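Local atomic coordinates of peptidase M42 (Thaumarchaeota archaeon SCGC AB-539-E09, PDB entry 5DS0), a protein that probably cleaves amino acids from the N-termini of peptides as a dinuclear metal-dependent TET aminopeptidase of the M42 family, assembled from twelve subunits. Residues V43-G55 and H202-E214. Residues are numbered along the deposited sequence; the frame is centred on the assembly and turned at random.
Sequences VDKLGSVTFIAKG and HPNTVYGSATVQE
Strand 49-53 pairs with strand 205-211 at 162° between their directions, so the two run antiparallel; Phe51 and Gly208 form a hydrogen-bonded pair with both N-H groups used, Phe51 N meeting Gly208 O at 2.7 Å, nearly straight at the hydrogen (174°) though tilted from the carbonyl plane. The pairs Val49-Ala210 and Ala53-Val206 repeat the pattern, the first with one weak bond. Between them, Thr50 and Ser209 join hydroxyls, OG1 to OG at 2.9 Å, on the face covered by helix 219-228. On that face Ile52 lies alongside Tyr207, pointing the same way: its extended second torsion (chi2 171°) carries CD1 to 3.6 Å from Tyr207 CE2. Just ahead of strand 49-53, Ser48 OG accepts the N-H of Val212 at 3.3 Å and donates to Asp44 OD2 at 2.7 Å; Asp44 OD1 takes the N-H of Ser48 from above the carboxylate plane, which ties the type I turn 44-47 to the pairing. At the far end His202 CE1 lies 3.4 Å from Lys54 O, with Ala53 O at the ring edge; ND1 is shared between Asn204 O (2.8 Å), near the ring plane, and Asn204 OD1, tilted from it. Were this imidazole cut back to an alanine, both Asn204 oxygens would probably lose this donor and a gap open beside the carbonyls of Ala53 and Lys54. Two-sided backbone bonding thus gives way, at the turn, to a hydroxyl relay from Asp44 to Val212, two residues before the cobalt ligand Glu214.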
ATOM      1  N   VAL C  43      21.204  -5.381  53.461  1.00 51.18           N
ATOM      2  CA  VAL C  43      20.796  -4.594  52.309  1.00 49.89           C
ATOM      3  C   VAL C  43      21.828  -4.686  51.182  1.00 50.49           C
ATOM      4  O   VAL C  43      22.978  -5.048  51.406  1.00 51.63           O
ATOM      5  CB  VAL C  43      20.550  -3.112  52.713  1.00 49.07           C
ATOM      6  CG1 VAL C  43      19.621  -3.034  53.924  1.00 48.04           C
ATOM      7  CG2 VAL C  43      21.857  -2.386  52.987  1.00 48.84           C
ATOM      8  N   ASP C  44      21.408  -4.377  49.958  1.00 50.00           N
ATOM      9  CA  ASP C  44      22.371  -4.088  48.904  1.00 49.91           C
ATOM     10  C   ASP C  44      22.427  -2.571  48.725  1.00 49.89           C
ATOM     11  O   ASP C  44      21.595  -1.831  49.282  1.00 50.97           O
ATOM     12  CB  ASP C  44      22.096  -4.904  47.608  1.00 49.19           C
ATOM     13  CG  ASP C  44      20.859  -4.446  46.830  1.00 48.13           C
ATOM     14  OD1 ASP C  44      20.345  -3.332  47.074  1.00 48.59           O
ATOM     15  OD2 ASP C  44      20.408  -5.212  45.947  1.00 46.16           O
ATOM     16  N   LYS C  45      23.396  -2.102  47.954  1.00 49.73           N
ATOM     17  CA  LYS C  45      23.597  -0.672  47.803  1.00 50.05           C
ATOM     18  C   LYS C  45      22.652  -0.038  46.779  1.00 48.92           C
ATOM     19  O   LYS C  45      22.607   1.179  46.650  1.00 50.53           O
ATOM     20  CB  LYS C  45      25.058  -0.384  47.461  1.00 51.27           C
ATOM     21  CG  LYS C  45      26.003  -0.908  48.532  1.00 52.21           C
ATOM     22  CD  LYS C  45      27.356  -0.243  48.458  1.00 53.53           C
ATOM     23  CE  LYS C  45      28.303  -0.810  49.490  1.00 54.10           C
ATOM     24  NZ  LYS C  45      29.664  -0.262  49.266  1.00 55.92           N
ATOM     25  N   LEU C  46      21.900  -0.853  46.061  1.00 46.83           N
ATOM     26  CA  LEU C  46      20.865  -0.340  45.184  1.00 46.26           C
ATOM     27  C   LEU C  46      19.576  -0.004  45.933  1.00 44.58           C
ATOM     28  O   LEU C  46      18.753   0.754  45.421  1.00 44.93           O
ATOM     29  CB  LEU C  46      20.576  -1.337  44.061  1.00 46.74           C
ATOM     30  CG  LEU C  46      21.383  -1.151  42.772  1.00 48.29           C
ATOM     31  CD1 LEU C  46      22.862  -0.918  43.030  1.00 49.34           C
ATOM     32  CD2 LEU C  46      21.203  -2.346  41.844  1.00 49.15           C
ATOM     33  N   GLY C  47      19.399  -0.555  47.127  1.00 43.19           N
ATOM     34  CA  GLY C  47      18.198  -0.301  47.910  1.00 42.13           C
ATOM     35  C   GLY C  47      17.364  -1.526  48.256  1.00 41.77           C
ATOM     36  O   GLY C  47      16.322  -1.385  48.883  1.00 40.58           O
ATOM     37  N   SER C  48      17.791  -2.722  47.843  1.00 42.02           N
ATOM     38  CA  SER C  48      17.095  -3.959  48.224  1.00 42.04           C
ATOM     39  C   SER C  48      17.308  -4.218  49.696  1.00 42.89           C
ATOM     40  O   SER C  48      18.440  -4.170  50.169  1.00 44.21           O
ATOM     41  CB  SER C  48      17.621  -5.179  47.466  1.00 42.13           C
ATOM     42  OG  SER C  48      17.705  -4.955  46.072  1.00 42.36           O
ATOM     43  N   VAL C  49      16.225  -4.467  50.422  1.00 42.59           N
ATOM     44  CA  VAL C  49      16.350  -4.938  51.800  1.00 43.23           C
ATOM     45  C   VAL C  49      15.970  -6.431  51.866  1.00 42.11           C
ATOM     46  O   VAL C  49      15.057  -6.898  51.183  1.00 41.41           O
ATOM     47  CB  VAL C  49      15.577  -4.105  52.869  1.00 44.31           C
ATOM     48  CG1 VAL C  49      15.637  -2.574  52.710  1.00 45.48           C
ATOM     49  CG2 VAL C  49      14.137  -4.496  52.844  1.00 43.95           C
ATOM     50  N   THR C  50      16.687  -7.153  52.715  1.00 41.64           N
ATOM     51  CA  THR C  50      16.587  -8.585  52.823  1.00 41.45           C
ATOM     52  C   THR C  50      16.482  -8.976  54.304  1.00 40.27           C
ATOM     53  O   THR C  50      17.281  -8.552  55.123  1.00 39.53           O
ATOM     54  CB  THR C  50      17.832  -9.256  52.190  1.00 43.35           C
ATOM     55  OG1 THR C  50      18.044  -8.761  50.854  1.00 44.93           O
ATOM     56  CG2 THR C  50      17.684 -10.777  52.158  1.00 43.87           C
ATOM     57  N   PHE C  51      15.509  -9.821  54.617  1.00 39.59           N
ATOM     58  CA  PHE C  51      15.214 -10.224  55.976  1.00 39.46           C
ATOM     59  C   PHE C  51      15.615 -11.660  56.184  1.00 39.73           C
ATOM     60  O   PHE C  51      15.198 -12.536  55.428  1.00 39.56           O
ATOM     61  CB  PHE C  51      13.720 -10.093  56.225  1.00 39.08           C
ATOM     62  CG  PHE C  51      13.189  -8.736  55.913  1.00 39.12           C
ATOM     63  CD1 PHE C  51      13.430  -7.684  56.781  1.00 40.29           C
ATOM     64  CD2 PHE C  51      12.480  -8.497  54.752  1.00 38.27           C
ATOM     65  CE1 PHE C  51      12.957  -6.414  56.501  1.00 40.45           C
ATOM     66  CE2 PHE C  51      11.996  -7.236  54.469  1.00 38.08           C
ATOM     67  CZ  PHE C  51      12.232  -6.192  55.343  1.00 39.01           C
ATOM     68  N   ILE C  52      16.401 -11.904  57.226  1.00 40.75           N
ATOM     69  CA  ILE C  52      16.938 -13.234  57.497  1.00 40.84           C
ATOM     70  C   ILE C  52      16.221 -13.891  58.662  1.00 41.89           C
ATOM     71  O   ILE C  52      16.086 -13.307  59.738  1.00 42.72           O
ATOM     72  CB  ILE C  52      18.439 -13.172  57.802  1.00 41.04           C
ATOM     73  CG1 ILE C  52      19.168 -12.447  56.665  1.00 41.11           C
ATOM     74  CG2 ILE C  52      19.003 -14.573  57.981  1.00 40.90           C
ATOM     75  CD1 ILE C  52      20.627 -12.138  56.944  1.00 42.38           C
ATOM     76  N   ALA C  53      15.737 -15.106  58.428  1.00 43.61           N
ATOM     77  CA  ALA C  53      15.216 -15.972  59.484  1.00 45.22           C
ATOM     78  C   ALA C  53      16.213 -17.113  59.659  1.00 47.22           C
ATOM     79  O   ALA C  53      16.353 -17.954  58.769  1.00 46.73           O
ATOM     80  CB  ALA C  53      13.835 -16.500  59.116  1.00 44.46           C
ATOM     81  N   LYS C  54      16.910 -17.117  60.799  1.00 50.83           N
ATOM     82  CA  LYS C  54      18.035 -18.017  61.029  1.00 53.32           C
ATOM     83  C   LYS C  54      17.617 -19.452  61.290  1.00 53.03           C
ATOM     84  O   LYS C  54      16.526 -19.744  61.761  1.00 51.88           O
ATOM     85  CB  LYS C  54      18.920 -17.521  62.169  1.00 57.28           C
ATOM     86  CG  LYS C  54      19.748 -16.282  61.835  1.00 62.17           C
ATOM     87  CD  LYS C  54      20.895 -16.074  62.838  1.00 69.50           C
ATOM     88  CE  LYS C  54      21.479 -14.651  62.833  1.00 73.79           C
ATOM     89  NZ  LYS C  54      21.659 -14.051  61.470  1.00 75.49           N
ATOM     90  N   GLY C  55      18.521 -20.343  60.922  1.00 54.86           N
ATOM     91  CA  GLY C  55      18.413 -21.773  61.170  1.00 56.28           C
ATOM     92  C   GLY C  55      19.803 -22.302  60.871  1.00 57.39           C
ATOM     93  O   GLY C  55      20.794 -21.697  61.286  1.00 58.82           O
ATOM     94  N   HIS C 202      12.710 -24.960  60.466  1.00 52.29           N
ATOM     95  CA  HIS C 202      13.167 -25.134  59.099  1.00 50.00           C
ATOM     96  C   HIS C 202      14.665 -25.386  59.053  1.00 48.38           C
ATOM     97  O   HIS C 202      15.447 -24.610  59.588  1.00 47.67           O
ATOM     98  CB  HIS C 202      12.806 -23.910  58.248  1.00 49.90           C
ATOM     99  CG  HIS C 202      13.198 -22.605  58.859  1.00 49.33           C
ATOM    100  ND1 HIS C 202      14.442 -22.042  58.670  1.00 48.93           N
ATOM    101  CD2 HIS C 202      12.514 -21.750  59.654  1.00 49.66           C
ATOM    102  CE1 HIS C 202      14.511 -20.901  59.332  1.00 49.53           C
ATOM    103  NE2 HIS C 202      13.352 -20.697  59.934  1.00 50.10           N
ATOM    104  N   PRO C 203      15.082 -26.468  58.384  1.00 47.81           N
ATOM    105  CA  PRO C 203      16.481 -26.930  58.396  1.00 47.70           C
ATOM    106  C   PRO C 203      17.398 -26.108  57.484  1.00 46.33           C
ATOM    107  O   PRO C 203      18.121 -26.668  56.648  1.00 45.56           O
ATOM    108  CB  PRO C 203      16.364 -28.366  57.877  1.00 47.93           C
ATOM    109  CG  PRO C 203      15.220 -28.301  56.931  1.00 48.02           C
ATOM    110  CD  PRO C 203      14.245 -27.311  57.517  1.00 47.39           C
ATOM    111  N   ASN C 204      17.382 -24.791  57.671  1.00 45.03           N
ATOM    112  CA  ASN C 204      18.005 -23.880  56.731  1.00 43.97           C
ATOM    113  C   ASN C 204      17.884 -22.446  57.199  1.00 43.85           C
ATOM    114  O   ASN C 204      17.158 -22.142  58.144  1.00 44.30           O
ATOM    115  CB  ASN C 204      17.338 -24.007  55.353  1.00 43.87           C
ATOM    116  CG  ASN C 204      15.816 -23.892  55.421  1.00 43.32           C
ATOM    117  OD1 ASN C 204      15.285 -22.995  56.069  1.00 42.80           O
ATOM    118  ND2 ASN C 204      15.113 -24.809  54.754  1.00 42.87           N
ATOM    119  N   THR C 205      18.591 -21.561  56.506  1.00 43.83           N
ATOM    120  CA  THR C 205      18.495 -20.125  56.747  1.00 43.17           C
ATOM    121  C   THR C 205      17.757 -19.505  55.567  1.00 42.07           C
ATOM    122  O   THR C 205      18.078 -19.770  54.412  1.00 40.53           O
ATOM    123  CB  THR C 205      19.891 -19.495  56.931  1.00 42.80           C
ATOM    124  OG1 THR C 205      20.505 -20.038  58.110  1.00 43.08           O
ATOM    125  CG2 THR C 205      19.790 -17.994  57.074  1.00 42.62           C
ATOM    126  N   VAL C 206      16.764 -18.682  55.880  1.00 42.21           N
ATOM    127  CA  VAL C 206      15.894 -18.099  54.878  1.00 42.03           C
ATOM    128  C   VAL C 206      16.206 -16.623  54.700  1.00 41.70           C
ATOM    129  O   VAL C 206      16.144 -15.863  55.652  1.00 42.13           O
ATOM    130  CB  VAL C 206      14.422 -18.268  55.286  1.00 41.85           C
ATOM    131  CG1 VAL C 206      13.504 -17.498  54.353  1.00 42.07           C
ATOM    132  CG2 VAL C 206      14.044 -19.740  55.287  1.00 41.90           C
ATOM    133  N   TYR C 207      16.501 -16.226  53.468  1.00 41.37           N
ATOM    134  CA  TYR C 207      16.722 -14.831  53.139  1.00 41.83           C
ATOM    135  C   TYR C 207      15.513 -14.343  52.334  1.00 40.99           C
ATOM    136  O   TYR C 207      15.350 -14.691  51.175  1.00 41.54           O
ATOM    137  CB  TYR C 207      17.996 -14.661  52.319  1.00 42.08           C
ATOM    138  CG  TYR C 207      19.273 -14.974  53.069  1.00 43.82           C
ATOM    139  CD1 TYR C 207      19.602 -16.282  53.425  1.00 44.28           C
ATOM    140  CD2 TYR C 207      20.180 -13.957  53.402  1.00 44.78           C
ATOM    141  CE1 TYR C 207      20.786 -16.570  54.100  1.00 45.20           C
ATOM    142  CE2 TYR C 207      21.357 -14.232  54.083  1.00 45.04           C
ATOM    143  CZ  TYR C 207      21.657 -15.540  54.429  1.00 45.47           C
ATOM    144  OH  TYR C 207      22.833 -15.819  55.091  1.00 46.81           O
ATOM    145  N   GLY C 208      14.665 -13.543  52.965  1.00 39.62           N
ATOM    146  CA  GLY C 208      13.489 -12.998  52.305  1.00 38.17           C
ATOM    147  C   GLY C 208      13.786 -11.608  51.808  1.00 36.15           C
ATOM    148  O   GLY C 208      13.930 -10.682  52.588  1.00 35.63           O
ATOM    149  N   SER C 209      13.822 -11.450  50.501  1.00 35.25           N
ATOM    150  CA  SER C 209      14.357 -10.241  49.927  1.00 35.15           C
ATOM    151  C   SER C 209      13.348  -9.423  49.126  1.00 34.29           C
ATOM    152  O   SER C 209      12.688  -9.927  48.236  1.00 33.54           O
ATOM    153  CB  SER C 209      15.547 -10.595  49.056  1.00 35.27           C
ATOM    154  OG  SER C 209      16.252  -9.426  48.731  1.00 35.59           O
ATOM    155  N   ALA C 210      13.263  -8.143  49.459  1.00 34.47           N
ATOM    156  CA  ALA C 210      12.453  -7.185  48.720  1.00 34.69           C
ATOM    157  C   ALA C 210      13.339  -6.418  47.738  1.00 34.76           C
ATOM    158  O   ALA C 210      13.877  -5.358  48.060  1.00 35.21           O
ATOM    159  CB  ALA C 210      11.779  -6.232  49.688  1.00 35.20           C
ATOM    160  N   THR C 211      13.512  -6.983  46.553  1.00 34.53           N
ATOM    161  CA  THR C 211      14.463  -6.465  45.589  1.00 35.06           C
ATOM    162  C   THR C 211      13.990  -5.184  44.929  1.00 35.07           C
ATOM    163  O   THR C 211      12.795  -4.904  44.884  1.00 35.13           O
ATOM    164  CB  THR C 211      14.751  -7.517  44.492  1.00 35.06           C
ATOM    165  OG1 THR C 211      13.526  -8.146  44.092  1.00 35.53           O
ATOM    166  CG2 THR C 211      15.685  -8.575  45.010  1.00 34.87           C
ATOM    167  N   VAL C 212      14.943  -4.438  44.381  1.00 35.39           N
ATOM    168  CA  VAL C 212      14.651  -3.204  43.657  1.00 36.27           C
ATOM    169  C   VAL C 212      15.000  -3.334  42.183  1.00 36.21           C
ATOM    170  O   VAL C 212      15.738  -4.230  41.777  1.00 37.20           O
ATOM    171  CB  VAL C 212      15.399  -1.986  44.255  1.00 37.25           C
ATOM    172  CG1 VAL C 212      14.920  -1.720  45.675  1.00 37.55           C
ATOM    173  CG2 VAL C 212      16.910  -2.174  44.211  1.00 37.71           C
ATOM    174  N   GLN C 213      14.441  -2.431  41.392  1.00 36.01           N
ATOM    175  CA  GLN C 213      14.781  -2.295  39.983  1.00 36.53           C
ATOM    176  C   GLN C 213      14.653  -3.562  39.123  1.00 36.30           C
ATOM    177  O   GLN C 213      15.438  -3.753  38.204  1.00 36.19           O
ATOM    178  CB  GLN C 213      16.198  -1.700  39.856  1.00 36.92           C
ATOM    179  CG  GLN C 213      16.275  -0.276  40.380  1.00 36.65           C
ATOM    180  CD  GLN C 213      17.582   0.414  40.063  1.00 36.70           C
ATOM    181  OE1 GLN C 213      18.057   0.420  38.923  1.00 37.01           O
ATOM    182  NE2 GLN C 213      18.147   1.042  41.063  1.00 37.11           N
ATOM    183  N   GLU C 214      13.656  -4.406  39.393  1.00 36.48           N
ATOM    184  CA  GLU C 214      13.350  -5.540  38.502  1.00 36.31           C
ATOM    185  C   GLU C 214      12.821  -5.052  37.168  1.00 35.76           C
ATOM    186  O   GLU C 214      13.230  -5.544  36.127  1.00 35.50           O
ATOM    187  CB  GLU C 214      12.301  -6.468  39.113  1.00 37.26           C
ATOM    188  CG  GLU C 214      12.096  -7.824  38.419  1.00 38.16           C
ATOM    189  CD  GLU C 214      11.073  -7.869  37.260  1.00 39.40           C
ATOM    190  OE1 GLU C 214      10.074  -7.096  37.214  1.00 42.00           O
ATOM    191  OE2 GLU C 214      11.249  -8.728  36.368  1.00 39.67           O
TER